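PDB 4XVH: carbohydrate esterase family 2 (CE2) from Chaetomium olivicolor, which probably removes acetyl groups from xylan and related plant polysaccharides, joining a beta-sandwich jelly-roll domain to an SGNH-type esterase domain. Local coordinates for residues A[24-29]-A[75-80]; A[31-36]-A[93-98]; A[83-88]-A[159-164]; A[121-126]-A[136-141]. All blocks are in the same frame, centred on the assembly; numbering follows the deposited sequence.

Contact 1: A[24-29]-A[75-80]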
loop_
_atom_site.group_PDB
_atom_site.type_symbol
_atom_site.label_atom_id
_atom_site.label_comp_id
_atom_site.label_asym_id
_atom_site.label_seq_id
_atom_site.Cartn_x
_atom_site.Cartn_y
_atom_site.Cartn_z
ATOM N N PHE A 24 -12.656 -8.964 -12.829
ATOM C CA PHE A 24 -13.728 -9.790 -13.366
ATOM C C PHE A 24 -13.437 -10.090 -14.825
ATOM O O PHE A 24 -12.444 -9.599 -15.393
ATOM C CB PHE A 24 -15.106 -9.111 -13.173
ATOM C CG PHE A 24 -15.262 -7.757 -13.865
ATOM C CD1 PHE A 24 -14.908 -6.584 -13.216
ATOM C CD2 PHE A 24 -15.819 -7.674 -15.143
ATOM C CE1 PHE A 24 -15.072 -5.332 -13.851
ATOM C CE2 PHE A 24 -15.987 -6.433 -15.801
ATOM C CZ PHE A 24 -15.619 -5.261 -15.151
ATOM N N ALA A 25 -14.258 -10.943 -15.419
ATOM C CA ALA A 25 -14.123 -11.217 -16.834
ATOM C C ALA A 25 -15.517 -11.245 -17.428
ATOM O O ALA A 25 -16.495 -11.549 -16.725
ATOM C CB ALA A 25 -13.389 -12.533 -17.066
ATOM N N PHE A 26 -15.627 -10.901 -18.705
ATOM C CA PHE A 26 -16.920 -10.943 -19.351
ATOM C C PHE A 26 -16.744 -11.369 -20.799
ATOM O O PHE A 26 -15.629 -11.351 -21.345
ATOM C CB PHE A 26 -17.626 -9.581 -19.273
ATOM C CG PHE A 26 -16.978 -8.506 -20.113
ATOM C CD1 PHE A 26 -15.847 -7.832 -19.657
ATOM C CD2 PHE A 26 -17.510 -8.152 -21.340
ATOM C CE1 PHE A 26 -15.251 -6.846 -20.414
ATOM C CE2 PHE A 26 -16.915 -7.166 -22.115
ATOM C CZ PHE A 26 -15.789 -6.509 -21.660
ATOM N N THR A 27 -17.847 -11.755 -21.427
ATOM C CA THR A 27 -17.805 -11.875 -22.859
ATOM C C THR A 27 -18.824 -10.916 -23.464
ATOM O O THR A 27 -19.961 -10.818 -23.019
ATOM C CB THR A 27 -18.029 -13.317 -23.306
ATOM O OG1 THR A 27 -17.806 -13.400 -24.718
ATOM C CG2 THR A 27 -19.426 -13.784 -22.970
ATOM N N GLY A 28 -18.376 -10.143 -24.443
ATOM C CA GLY A 28 -19.211 -9.111 -25.030
ATOM C C GLY A 28 -18.325 -8.047 -25.645
ATOM O O GLY A 28 -17.183 -8.331 -26.003
ATOM N N THR A 29 -18.850 -6.829 -25.773
ATOM C CA THR A 29 -18.081 -5.724 -26.332
ATOM C C THR A 29 -17.788 -4.638 -25.295
ATOM O O THR A 29 -16.939 -3.775 -25.513
ATOM C CB THR A 29 -18.808 -5.100 -27.518
ATOM O OG1 THR A 29 -20.124 -4.727 -27.109
ATOM C CG2 THR A 29 -18.940 -6.110 -28.646
ATOM N N HIS A 75 -13.155 -10.864 -22.344
ATOM C CA HIS A 75 -12.182 -9.870 -21.904
ATOM C C HIS A 75 -12.027 -9.957 -20.381
ATOM O O HIS A 75 -12.950 -10.404 -19.696
ATOM C CB HIS A 75 -12.598 -8.462 -22.332
ATOM C CG HIS A 75 -12.674 -8.298 -23.816
ATOM N ND1 HIS A 75 -11.558 -8.090 -24.601
ATOM C CD2 HIS A 75 -13.727 -8.381 -24.665
ATOM C CE1 HIS A 75 -11.926 -8.035 -25.873
ATOM N NE2 HIS A 75 -13.238 -8.201 -25.936
ATOM N N THR A 76 -10.845 -9.594 -19.884
ATOM C CA THR A 76 -10.590 -9.507 -18.450
ATOM C C THR A 76 -10.486 -8.041 -18.079
ATOM O O THR A 76 -10.007 -7.212 -18.863
ATOM C CB THR A 76 -9.289 -10.223 -18.014
ATOM O OG1 THR A 76 -8.164 -9.615 -18.671
ATOM C CG2 THR A 76 -9.325 -11.714 -18.342
ATOM N N VAL A 77 -10.934 -7.720 -16.872
ATOM C CA VAL A 77 -10.875 -6.358 -16.366
ATOM C C VAL A 77 -10.321 -6.378 -14.944
ATOM O O VAL A 77 -10.822 -7.113 -14.072
ATOM C CB VAL A 77 -12.259 -5.681 -16.371
ATOM C CG1 VAL A 77 -12.153 -4.285 -15.858
ATOM C CG2 VAL A 77 -12.864 -5.691 -17.790
ATOM N N VAL A 78 -9.272 -5.592 -14.727
ATOM C CA VAL A 78 -8.738 -5.371 -13.375
ATOM C C VAL A 78 -8.651 -3.876 -13.115
ATOM O O VAL A 78 -8.010 -3.137 -13.876
ATOM C CB VAL A 78 -7.354 -6.018 -13.188
ATOM C CG1 VAL A 78 -6.754 -5.683 -11.794
ATOM C CG2 VAL A 78 -7.462 -7.524 -13.363
ATOM N N LEU A 79 -9.353 -3.429 -12.083
ATOM C CA LEU A 79 -9.308 -2.044 -11.622
ATOM C C LEU A 79 -8.577 -1.946 -10.302
ATOM O O LEU A 79 -8.948 -2.646 -9.343
ATOM C CB LEU A 79 -10.737 -1.501 -11.428
ATOM C CG LEU A 79 -10.879 -0.075 -10.878
ATOM C CD1 LEU A 79 -10.570 0.898 -11.995
ATOM C CD2 LEU A 79 -12.296 0.198 -10.335
ATOM N N ARG A 80 -7.595 -1.053 -10.214
ATOM C CA ARG A 80 -6.926 -0.832 -8.946
ATOM C C ARG A 80 -6.692 0.637 -8.613
ATOM O O ARG A 80 -6.281 1.406 -9.488
ATOM C CB ARG A 80 -5.610 -1.563 -8.940
ATOM C CG ARG A 80 -5.788 -3.033 -8.574
ATOM C CD ARG A 80 -4.467 -3.626 -8.486
ATOM N NE ARG A 80 -4.429 -5.077 -8.285
ATOM C CZ ARG A 80 -4.592 -5.699 -7.120
ATOM N NH1 ARG A 80 -4.935 -5.022 -6.035
ATOM N NH2 ARG A 80 -4.447 -7.013 -7.054
#
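F24 lays one face of its ring against V77, whose CB stands 3.8 Å from the F24 ring centroid and 18° off the ring normal, a CH-pi contact displaced toward the rim. The far end of the ring does the touching: CZ of F24 is 3.6 Å from V77 CB, while CE1 faces V77 CG1 and CE2 faces V77 CG2. With chi1 at 61°, CG of F24 sits between the backbone N and the carbonyl carbon, and the two side chains run side by side. An alanine here would probably strip V77 CB and CG1 of their aromatic cover, leave CG2 with the edge of F26, and open a gap toward A31 and I33. F26 meets the same valine differently, taking V77 CG2 at its ring edge, in plane, 3.7 Å from F26 CE1. H75 CB is equally near F26 CE1, and the F26 and H75 rings meet obliquely, their planes 38° apart. G28 O lies at the edge of the imidazole, in its plane, 3.7 Å from H75 CD2, and the ring is held from beyond by D49 at ND1 and the carbonyl oxygen of R71 at NE2; two acceptors of this kind would probably promote a doubly protonated ring.

Four backbone bonds position these groups, two in the F24-V77 pair and two in the F26-H75 pair; H75 N to F26 O measures 2.7 Å. Between them A25 and T76 form a non-hydrogen-bonded pair, CA to CA 4.2 Å. F24, F26, H75 and V77 share one face, and the two phenylalanines reach strand 31-40 of the other sheet, as expected for the hydrophobic interior of a jelly-roll beta sandwich.

Contact 2: A[31-36]-A[93-98]; sequences ATIGIA and GNITTD
T32 and T96 form a hydrogen-bonded antiparallel pair, T32 N reaching T96 O at 2.8 Å and T96 N reaching T32 O at 2.9 Å. The next bonds are less regular, because G34 divides its two between neighbours: G34 N donates to N94 O at 2.9 Å, whereas G34 O accepts from G93 N, which stands above the carbonyl plane by 63°. Glycine at 34 fits this geometry, since a CB there would fall 2.6 Å from N94 O, a clash. Weaker CA-H...O contacts fill in between, with I95 CA 3.3 Å from T32 O.

The pairing joins the two inner strands of the four-stranded antiparallel sheet, one half of the jelly-roll sandwich; the chain turns a corner at A36, where backbone bonding passes on to F91.

Apolar contact is carried by I33 and I95, which lie side by side, pointing the same way. A chi1 of -54° leaves CG2 of I33 anti to the backbone N, and this methyl meets I95 CD1 at 4.1 Å. I95 also touches F24 of the facing sheet, as does A31.

Polar side chains occupy the other face, where T96 OG1 comes within 3.8 Å of T32 CB. The hydroxyl of T32 is hydrogen-bonded to that of S65. Back on the isoleucine face, T97 OG1 binds the carbonyl oxygen of S30 in the connection leading into strand 31-40.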
loop_
_atom_site.group_PDB
_atom_site.type_symbol
_atom_site.label_atom_id
_atom_site.label_comp_id
_atom_site.label_asym_id
_atom_site.label_seq_id
_atom_site.Cartn_x
_atom_site.Cartn_y
_atom_site.Cartn_z
ATOM N N ALA A 31 -18.078 -3.444 -20.769
ATOM C CA ALA A 31 -18.471 -3.583 -19.365
ATOM C C ALA A 31 -18.373 -2.225 -18.668
ATOM O O ALA A 31 -17.548 -1.380 -19.034
ATOM C CB ALA A 31 -17.601 -4.626 -18.647
ATOM N N THR A 32 -19.227 -2.014 -17.673
ATOM C CA THR A 32 -19.184 -0.765 -16.913
ATOM C C THR A 32 -19.145 -1.038 -15.418
ATOM O O THR A 32 -19.959 -1.798 -14.885
ATOM C CB THR A 32 -20.393 0.150 -17.226
ATOM O OG1 THR A 32 -20.471 0.388 -18.637
ATOM C CG2 THR A 32 -20.238 1.491 -16.507
ATOM N N ILE A 33 -18.158 -0.441 -14.753
ATOM C CA ILE A 33 -18.069 -0.480 -13.299
ATOM C C ILE A 33 -18.793 0.722 -12.753
ATOM O O ILE A 33 -18.267 1.812 -12.775
ATOM C CB ILE A 33 -16.624 -0.478 -12.819
ATOM C CG1 ILE A 33 -15.853 -1.610 -13.479
ATOM C CG2 ILE A 33 -16.578 -0.595 -11.307
ATOM C CD1 ILE A 33 -14.366 -1.459 -13.365
ATOM N N GLY A 34 -20.026 0.523 -12.298
ATOM C CA GLY A 34 -20.805 1.629 -11.787
ATOM C C GLY A 34 -20.137 2.287 -10.587
ATOM O O GLY A 34 -19.419 1.651 -9.836
ATOM N N ILE A 35 -20.388 3.573 -10.414
ATOM C CA ILE A 35 -19.883 4.306 -9.269
ATOM C C ILE A 35 -21.054 4.908 -8.515
ATOM O O ILE A 35 -21.826 5.682 -9.070
ATOM C CB ILE A 35 -18.896 5.404 -9.697
ATOM C CG1 ILE A 35 -17.615 4.742 -10.234
ATOM C CG2 ILE A 35 -18.601 6.369 -8.535
ATOM C CD1 ILE A 35 -16.497 5.703 -10.554
ATOM N N ALA A 36 -21.182 4.535 -7.252
ATOM C CA ALA A 36 -22.266 5.027 -6.427
ATOM C C ALA A 36 -21.988 6.472 -6.043
ATOM O O ALA A 36 -22.848 7.328 -6.165
ATOM C CB ALA A 36 -22.439 4.145 -5.193
ATOM N N GLY A 93 -20.679 1.006 -7.295
ATOM C CA GLY A 93 -22.054 0.570 -7.497
ATOM C C GLY A 93 -22.094 -0.835 -8.086
ATOM O O GLY A 93 -21.329 -1.714 -7.668
ATOM N N ASN A 94 -22.975 -1.060 -9.055
ATOM C CA ASN A 94 -23.032 -2.358 -9.708
ATOM C C ASN A 94 -22.226 -2.439 -11.006
ATOM O O ASN A 94 -22.042 -1.450 -11.705
ATOM C CB ASN A 94 -24.476 -2.731 -9.965
ATOM C CG ASN A 94 -25.236 -2.973 -8.676
ATOM O OD1 ASN A 94 -24.722 -3.593 -7.743
ATOM N ND2 ASN A 94 -26.501 -2.526 -8.641
ATOM N N ILE A 95 -21.736 -3.638 -11.298
ATOM C CA ILE A 95 -20.956 -3.876 -12.491
ATOM C C ILE A 95 -21.810 -4.558 -13.533
ATOM O O ILE A 95 -22.467 -5.554 -13.236
ATOM C CB ILE A 95 -19.728 -4.722 -12.187
ATOM C CG1 ILE A 95 -18.923 -4.023 -11.080
ATOM C CG2 ILE A 95 -18.927 -4.951 -13.478
ATOM C CD1 ILE A 95 -17.543 -4.589 -10.807
ATOM N N THR A 96 -21.810 -4.011 -14.748
ATOM C CA THR A 96 -22.684 -4.519 -15.809
ATOM C C THR A 96 -21.876 -4.805 -17.075
ATOM O O THR A 96 -20.775 -4.311 -17.223
ATOM C CB THR A 96 -23.800 -3.525 -16.149
ATOM O OG1 THR A 96 -23.211 -2.285 -16.557
ATOM C CG2 THR A 96 -24.704 -3.285 -14.947
ATOM N N THR A 97 -22.429 -5.626 -17.961
ATOM C CA THR A 97 -21.825 -5.868 -19.269
ATOM C C THR A 97 -22.910 -5.912 -20.328
ATOM O O THR A 97 -24.076 -6.119 -20.005
ATOM C CB THR A 97 -21.022 -7.187 -19.318
ATOM O OG1 THR A 97 -20.537 -7.389 -20.647
ATOM C CG2 THR A 97 -21.893 -8.376 -18.943
ATOM N N ASP A 98 -22.535 -5.717 -21.585
ATOM C CA ASP A 98 -23.493 -5.862 -22.673
ATOM C C ASP A 98 -23.622 -7.316 -23.132
ATOM O O ASP A 98 -24.391 -7.619 -24.034
ATOM C CB ASP A 98 -23.117 -4.963 -23.848
ATOM C CG ASP A 98 -21.861 -5.426 -24.577
ATOM O OD1 ASP A 98 -21.041 -6.177 -24.011
ATOM O OD2 ASP A 98 -21.684 -5.003 -25.733
#

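Contact 3: A[83-88]-A[159-164]. With PEU (2,5,8,11,14,17,20,23,26,29,32,35,38,41,44,47,50,53,56,59,62,65,68,71,74,77,80-heptacosaoxadooctacontan-82-ol), chain C.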
loop_
_atom_site.group_PDB
_atom_site.type_symbol
_atom_site.label_atom_id
_atom_site.label_comp_id
_atom_site.label_asym_id
_atom_site.label_seq_id
_atom_site.Cartn_x
_atom_site.Cartn_y
_atom_site.Cartn_z
ATOM N N SER A 83 -4.293 5.694 -5.583
ATOM C CA SER A 83 -4.165 6.757 -4.593
ATOM C C SER A 83 -4.705 6.368 -3.225
ATOM O O SER A 83 -5.091 5.210 -3.003
ATOM C CB SER A 83 -4.886 8.031 -5.087
ATOM O OG SER A 83 -6.248 7.755 -5.384
ATOM N N GLU A 84 -4.777 7.334 -2.309
ATOM C CA GLU A 84 -4.962 6.991 -0.892
ATOM C C GLU A 84 -6.152 7.717 -0.248
ATOM O O GLU A 84 -6.651 8.706 -0.785
ATOM C CB GLU A 84 -3.671 7.312 -0.120
ATOM C CG GLU A 84 -3.429 8.840 -0.014
ATOM C CD GLU A 84 -2.164 9.164 0.767
ATOM O OE1 GLU A 84 -2.133 8.868 1.996
ATOM O OE2 GLU A 84 -1.207 9.684 0.140
ATOM N N PRO A 85 -6.602 7.231 0.911
ATOM C CA PRO A 85 -7.805 7.802 1.522
ATOM C C PRO A 85 -7.707 9.292 1.824
ATOM O O PRO A 85 -8.730 9.979 1.782
ATOM C CB PRO A 85 -7.961 7.011 2.832
ATOM C CG PRO A 85 -6.951 5.938 2.810
ATOM C CD PRO A 85 -6.184 5.970 1.545
ATOM N N ALA A 86 -6.502 9.781 2.091
ATOM C CA ALA A 86 -6.349 11.172 2.495
ATOM C C ALA A 86 -6.846 12.120 1.409
ATOM O O ALA A 86 -7.258 13.226 1.720
ATOM C CB ALA A 86 -4.884 11.498 2.827
ATOM N N TYR A 87 -6.796 11.687 0.147
ATOM C CA TYR A 87 -7.200 12.550 -0.966
ATOM C C TYR A 87 -8.665 12.337 -1.350
ATOM O O TYR A 87 -9.307 13.239 -1.881
ATOM C CB TYR A 87 -6.303 12.325 -2.190
ATOM C CG TYR A 87 -4.933 12.966 -2.062
ATOM C CD1 TYR A 87 -4.734 14.310 -2.377
ATOM C CD2 TYR A 87 -3.842 12.233 -1.585
ATOM C CE1 TYR A 87 -3.483 14.899 -2.238
ATOM C CE2 TYR A 87 -2.579 12.822 -1.450
ATOM C CZ TYR A 87 -2.409 14.151 -1.778
ATOM O OH TYR A 87 -1.149 14.713 -1.626
ATOM N N GLY A 88 -9.180 11.133 -1.098
ATOM C CA GLY A 88 -10.599 10.843 -1.320
ATOM C C GLY A 88 -10.841 9.352 -1.407
ATOM O O GLY A 88 -9.939 8.564 -1.145
ATOM N N VAL A 159 -2.229 -1.437 3.342
ATOM C CA VAL A 159 -2.813 -0.603 4.370
ATOM C C VAL A 159 -1.805 0.470 4.686
ATOM O O VAL A 159 -0.841 0.219 5.405
ATOM C CB VAL A 159 -3.165 -1.387 5.641
ATOM C CG1 VAL A 159 -3.845 -0.445 6.644
ATOM C CG2 VAL A 159 -4.120 -2.511 5.292
ATOM N N ALA A 160 -2.017 1.663 4.138
ATOM C CA ALA A 160 -0.994 2.709 4.216
ATOM C C ALA A 160 -1.612 4.067 4.098
ATOM O O ALA A 160 -2.652 4.213 3.461
ATOM C CB ALA A 160 0.039 2.515 3.133
ATOM N N TRP A 161 -0.973 5.074 4.700
ATOM C CA TRP A 161 -1.570 6.405 4.761
ATOM C C TRP A 161 -0.390 7.389 4.862
ATOM O O TRP A 161 0.471 7.216 5.714
ATOM C CB TRP A 161 -2.511 6.510 5.980
ATOM C CG TRP A 161 -3.298 7.775 6.116
ATOM C CD1 TRP A 161 -2.839 9.064 6.011
ATOM C CD2 TRP A 161 -4.706 7.872 6.409
ATOM N NE1 TRP A 161 -3.891 9.956 6.202
ATOM C CE2 TRP A 161 -5.039 9.245 6.450
ATOM C CE3 TRP A 161 -5.719 6.926 6.626
ATOM C CZ2 TRP A 161 -6.345 9.692 6.712
ATOM C CZ3 TRP A 161 -7.012 7.374 6.895
ATOM C CH2 TRP A 161 -7.312 8.740 6.933
ATOM N N SER A 162 -0.341 8.382 3.980
ATOM C CA SER A 162 0.804 9.294 3.969
ATOM C C SER A 162 0.910 10.069 5.282
ATOM O O SER A 162 -0.102 10.534 5.816
ATOM C CB SER A 162 0.717 10.261 2.790
ATOM O OG SER A 162 0.945 9.516 1.600
ATOM N N GLY A 163 2.136 10.185 5.784
ATOM C CA GLY A 163 2.428 11.001 6.948
ATOM C C GLY A 163 2.329 10.223 8.241
ATOM O O GLY A 163 2.680 10.747 9.297
ATOM N N LYS A 164 1.877 8.967 8.160
ATOM C CA LYS A 164 1.613 8.202 9.360
ATOM C C LYS A 164 2.846 7.494 9.868
ATOM O O LYS A 164 3.721 7.084 9.107
ATOM C CB LYS A 164 0.495 7.187 9.125
ATOM C CG LYS A 164 -0.846 7.841 8.800
ATOM C CD LYS A 164 -1.342 8.707 9.971
ATOM C CE LYS A 164 -2.802 9.120 9.749
ATOM N NZ LYS A 164 -3.328 9.931 10.894
HETATM C CAA PEU C . -11.199 14.706 1.484
HETATM O OAB PEU C . -10.153 15.665 1.716
HETATM C CAC PEU C . -10.323 16.406 2.987
HETATM C CAD PEU C . -9.289 17.511 3.423
HETATM O OAE PEU C . -9.187 18.611 2.487
HETATM C CAF PEU C . -8.681 18.227 1.169
HETATM C CAG PEU C . -7.202 17.868 0.944
HETATM O OAH PEU C . -6.618 16.833 1.750
HETATM C CAI PEU C . -5.279 16.506 1.283
HETATM C CAJ PEU C . -4.506 15.616 2.263
HETATM O OAK PEU C . -3.199 15.274 1.729
HETATM C CAL PEU C . -2.342 14.841 2.806
HETATM C CAM PEU C . -0.930 14.469 2.366
HETATM O OAN PEU C . -0.230 14.319 3.618
HETATM C CAO PEU C . 1.187 14.074 3.480
HETATM C CAP PEU C . 1.613 14.526 4.862
HETATM O OAQ PEU C . 2.954 14.560 5.410
HETATM C CAR PEU C . 3.995 15.270 4.669
HETATM C CAS PEU C . 4.667 14.638 3.424
HETATM O OAT PEU C . 5.425 13.396 3.709
HETATM C CAU PEU C . 4.655 12.266 4.220
HETATM C CAV PEU C . 5.552 11.042 4.504
HETATM O OAW PEU C . 4.886 9.847 4.984
#
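E84 grips S162 with both carboxylate oxygens, and this is the tight part of the contact. S162 N donates to E84 OE1 at 2.7 Å with an N-H...O angle of 169°, and the hydroxyl S162 OG donates to E84 OE2 at 2.6 Å; each oxygen uses its syn lone pair. This two-pronged grip fixes the rotation of the carboxylate as well as the serine hydroxyl. The chain of E84 gets there by running extended, with CD anti to CA (chi2 179°), while CG of E84 lies in the plane of the Y87 ring, at its edge.

Toward the partly exposed W161 and A86 the packing slackens. P85 CG is 4.1 Å from W161 CE3, and P85 CB stands 4.2 Å above one face of the indole, near its rim. The opposite face is covered by K164 CE, and A86 CB comes up obliquely to W161 NE1 at 3.8 Å. The buried carbonyl oxygen of A160 has no polar partner in the model.

Along the pocket runs the bound polyether, with its OAK over one face of Y87 and its OAW accepting from G163 N at 2.9 Å. N215 also binds it. A glycine N-H and an asparagine amide facing a ligand beside S118 are consistent with the oxyanion-hole layout of SGNH hydrolases, here bordered by a loop from the jelly-roll domain.

Contact 4: A[121-126]-A[136-141]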
loop_
_atom_site.group_PDB
_atom_site.type_symbol
_atom_site.label_atom_id
_atom_site.label_comp_id
_atom_site.label_asym_id
_atom_site.label_seq_id
_atom_site.Cartn_x
_atom_site.Cartn_y
_atom_site.Cartn_z
ATOM N N VAL A 121 2.174 3.857 0.121
ATOM C CA VAL A 121 1.104 4.362 -0.726
ATOM C C VAL A 121 1.559 4.467 -2.176
ATOM O O VAL A 121 0.864 4.022 -3.089
ATOM C CB VAL A 121 0.639 5.767 -0.286
ATOM C CG1 VAL A 121 -0.253 6.390 -1.376
ATOM C CG2 VAL A 121 -0.096 5.703 1.068
ATOM N N GLY A 122 2.745 5.048 -2.370
ATOM C CA GLY A 122 3.158 5.467 -3.694
ATOM C C GLY A 122 3.005 6.956 -3.924
ATOM O O GLY A 122 2.808 7.388 -5.041
ATOM N N TYR A 123 3.080 7.720 -2.841
ATOM C CA TYR A 123 3.101 9.192 -2.876
ATOM C C TYR A 123 4.077 9.715 -3.923
ATOM O O TYR A 123 5.259 9.354 -3.889
ATOM C CB TYR A 123 3.503 9.694 -1.478
ATOM C CG TYR A 123 3.460 11.187 -1.240
ATOM C CD1 TYR A 123 4.443 12.024 -1.775
ATOM C CD2 TYR A 123 2.456 11.752 -0.452
ATOM C CE1 TYR A 123 4.422 13.381 -1.556
ATOM C CE2 TYR A 123 2.422 13.123 -0.209
ATOM C CZ TYR A 123 3.407 13.934 -0.769
ATOM O OH TYR A 123 3.396 15.295 -0.561
ATOM N N GLY A 124 3.626 10.582 -4.831
ATOM C CA GLY A 124 4.576 11.296 -5.689
ATOM C C GLY A 124 5.343 10.458 -6.704
ATOM O O GLY A 124 6.233 10.972 -7.402
ATOM N N LEU A 125 4.968 9.177 -6.821
ATOM C CA LEU A 125 5.770 8.205 -7.574
ATOM C C LEU A 125 5.917 8.597 -9.058
ATOM O O LEU A 125 7.007 8.513 -9.631
ATOM C CB LEU A 125 5.143 6.808 -7.432
ATOM C CG LEU A 125 5.966 5.588 -7.860
ATOM C CD1 LEU A 125 5.414 4.315 -7.159
ATOM C CD2 LEU A 125 5.993 5.400 -9.404
ATOM N N ASP A 126 4.816 9.031 -9.675
ATOM C CA ASP A 126 4.842 9.384 -11.094
ATOM C C ASP A 126 5.320 10.815 -11.290
ATOM O O ASP A 126 5.365 11.299 -12.428
ATOM C CB ASP A 126 3.441 9.243 -11.731
ATOM C CG ASP A 126 3.043 7.788 -12.012
ATOM O OD1 ASP A 126 3.686 6.868 -11.511
ATOM O OD2 ASP A 126 2.048 7.557 -12.736
ATOM N N ALA A 136 -3.629 11.903 -8.759
ATOM C CA ALA A 136 -3.259 11.438 -10.105
ATOM C C ALA A 136 -1.784 10.991 -10.174
ATOM O O ALA A 136 -1.459 10.072 -10.913
ATOM C CB ALA A 136 -3.527 12.529 -11.143
ATOM N N LEU A 137 -0.911 11.612 -9.382
ATOM C CA LEU A 137 0.528 11.286 -9.432
ATOM C C LEU A 137 0.901 10.107 -8.536
ATOM O O LEU A 137 1.981 9.520 -8.670
ATOM C CB LEU A 137 1.369 12.501 -9.060
ATOM C CG LEU A 137 1.350 13.605 -10.145
ATOM C CD1 LEU A 137 2.217 14.796 -9.756
ATOM C CD2 LEU A 137 1.821 13.064 -11.513
ATOM N N GLU A 138 0.024 9.777 -7.591
ATOM C CA GLU A 138 0.254 8.606 -6.766
ATOM C C GLU A 138 0.126 7.362 -7.636
ATOM O O GLU A 138 -0.680 7.340 -8.568
ATOM C CB GLU A 138 -0.731 8.581 -5.587
ATOM C CG GLU A 138 -0.548 9.794 -4.706
ATOM C CD GLU A 138 -1.188 9.617 -3.355
ATOM O OE1 GLU A 138 -2.270 8.983 -3.326
ATOM O OE2 GLU A 138 -0.600 10.098 -2.336
ATOM N N ASP A 139 0.882 6.314 -7.327
ATOM C CA ASP A 139 0.854 5.153 -8.211
ATOM C C ASP A 139 1.108 3.874 -7.415
ATOM O O ASP A 139 2.168 3.266 -7.536
ATOM C CB ASP A 139 1.900 5.312 -9.334
ATOM C CG ASP A 139 1.667 4.372 -10.514
ATOM O OD1 ASP A 139 0.966 3.351 -10.342
ATOM O OD2 ASP A 139 2.194 4.655 -11.636
ATOM N N ASN A 140 0.133 3.479 -6.594
ATOM C CA ASN A 140 0.320 2.315 -5.748
ATOM C C ASN A 140 0.717 1.076 -6.559
ATOM O O ASN A 140 1.510 0.295 -6.068
ATOM C CB ASN A 140 -0.951 2.019 -4.913
ATOM C CG ASN A 140 -0.731 0.889 -3.896
ATOM O OD1 ASN A 140 -1.314 -0.203 -4.019
ATOM N ND2 ASN A 140 0.140 1.143 -2.893
ATOM N N PRO A 141 0.159 0.881 -7.785
ATOM C CA PRO A 141 0.532 -0.350 -8.516
ATOM C C PRO A 141 2.020 -0.424 -8.905
ATOM O O PRO A 141 2.480 -1.506 -9.351
ATOM C CB PRO A 141 -0.340 -0.302 -9.775
ATOM C CG PRO A 141 -1.590 0.474 -9.360
ATOM C CD PRO A 141 -1.050 1.525 -8.369
#
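The type II beta turn from G122 to L125, just after the short helix 118-121 of the GDSL-type sequence, docks together with its flanking residues V121 and D126 onto 137-140 through three hydrogen bonds. N140 ND2 donates to V121 O at 3.0 Å, with the oxygen close to the plane of the amide; a chi1 of -174° sets CG of N140 anti to its backbone N, and chi2 then turns the amide. D139 N reaches G122 O at 3.2 Å, and D126 N reaches L137 O at 3.0 Å. Glycine suits position 122, where phi is positive and a CB would crowd D139 C and N140 N.

Among the side chains, L125 CB packs on D139 CB at 4.0 Å and its CD1 approaches D139 O at 3.4 Å. E138 brings its carboxylate across the methyl V121 CG1, 3.8 Å from E138 OE1, and its OE2 is hydrogen-bonded to N133. D126 and D139 cross with their carboxylate planes 73° apart and D126 OD1 only 2.7 Å from D139 OD2, while R82 forms a salt bridge to D126 OD2. An alanine in place of D126 would probably leave R82 without this salt-bridge mate and D139 OD2 without its close carboxylate neighbour.

Y123 starts away from 136-141, though its CD2 still passes E138 OE2; its OH is hydrogen-bonded to D304 and its ring meets that of H306 beside the bound polyether. On the remaining sides L125 rests on helix 309-327, and V121 and N140 touch strand 155-160 of the parallel sheet.

From the N terminus, the chain runs through strand 21-28 into strand 31-40, and their partners 73-81 and 88-97 follow in the same order, so contacts 1 and 2 cross. They pair strands in facing sheets and touch directly, D98 OD1 lying 2.9 Å from T29 N. Residues 83-88, which start just two residues beyond the second segment of contact 1, begin contact 3; it also crosses contact 2 and closes a long excursion spanning both domains. Contact 4, a short loop with nine residues between its segments, falls wholly within that excursion. Contacts 3 and 4 meet where E84 OE2 comes within 2.6 Å of E138 OE2, bringing jelly-roll and esterase domains together beside the ligand pocket.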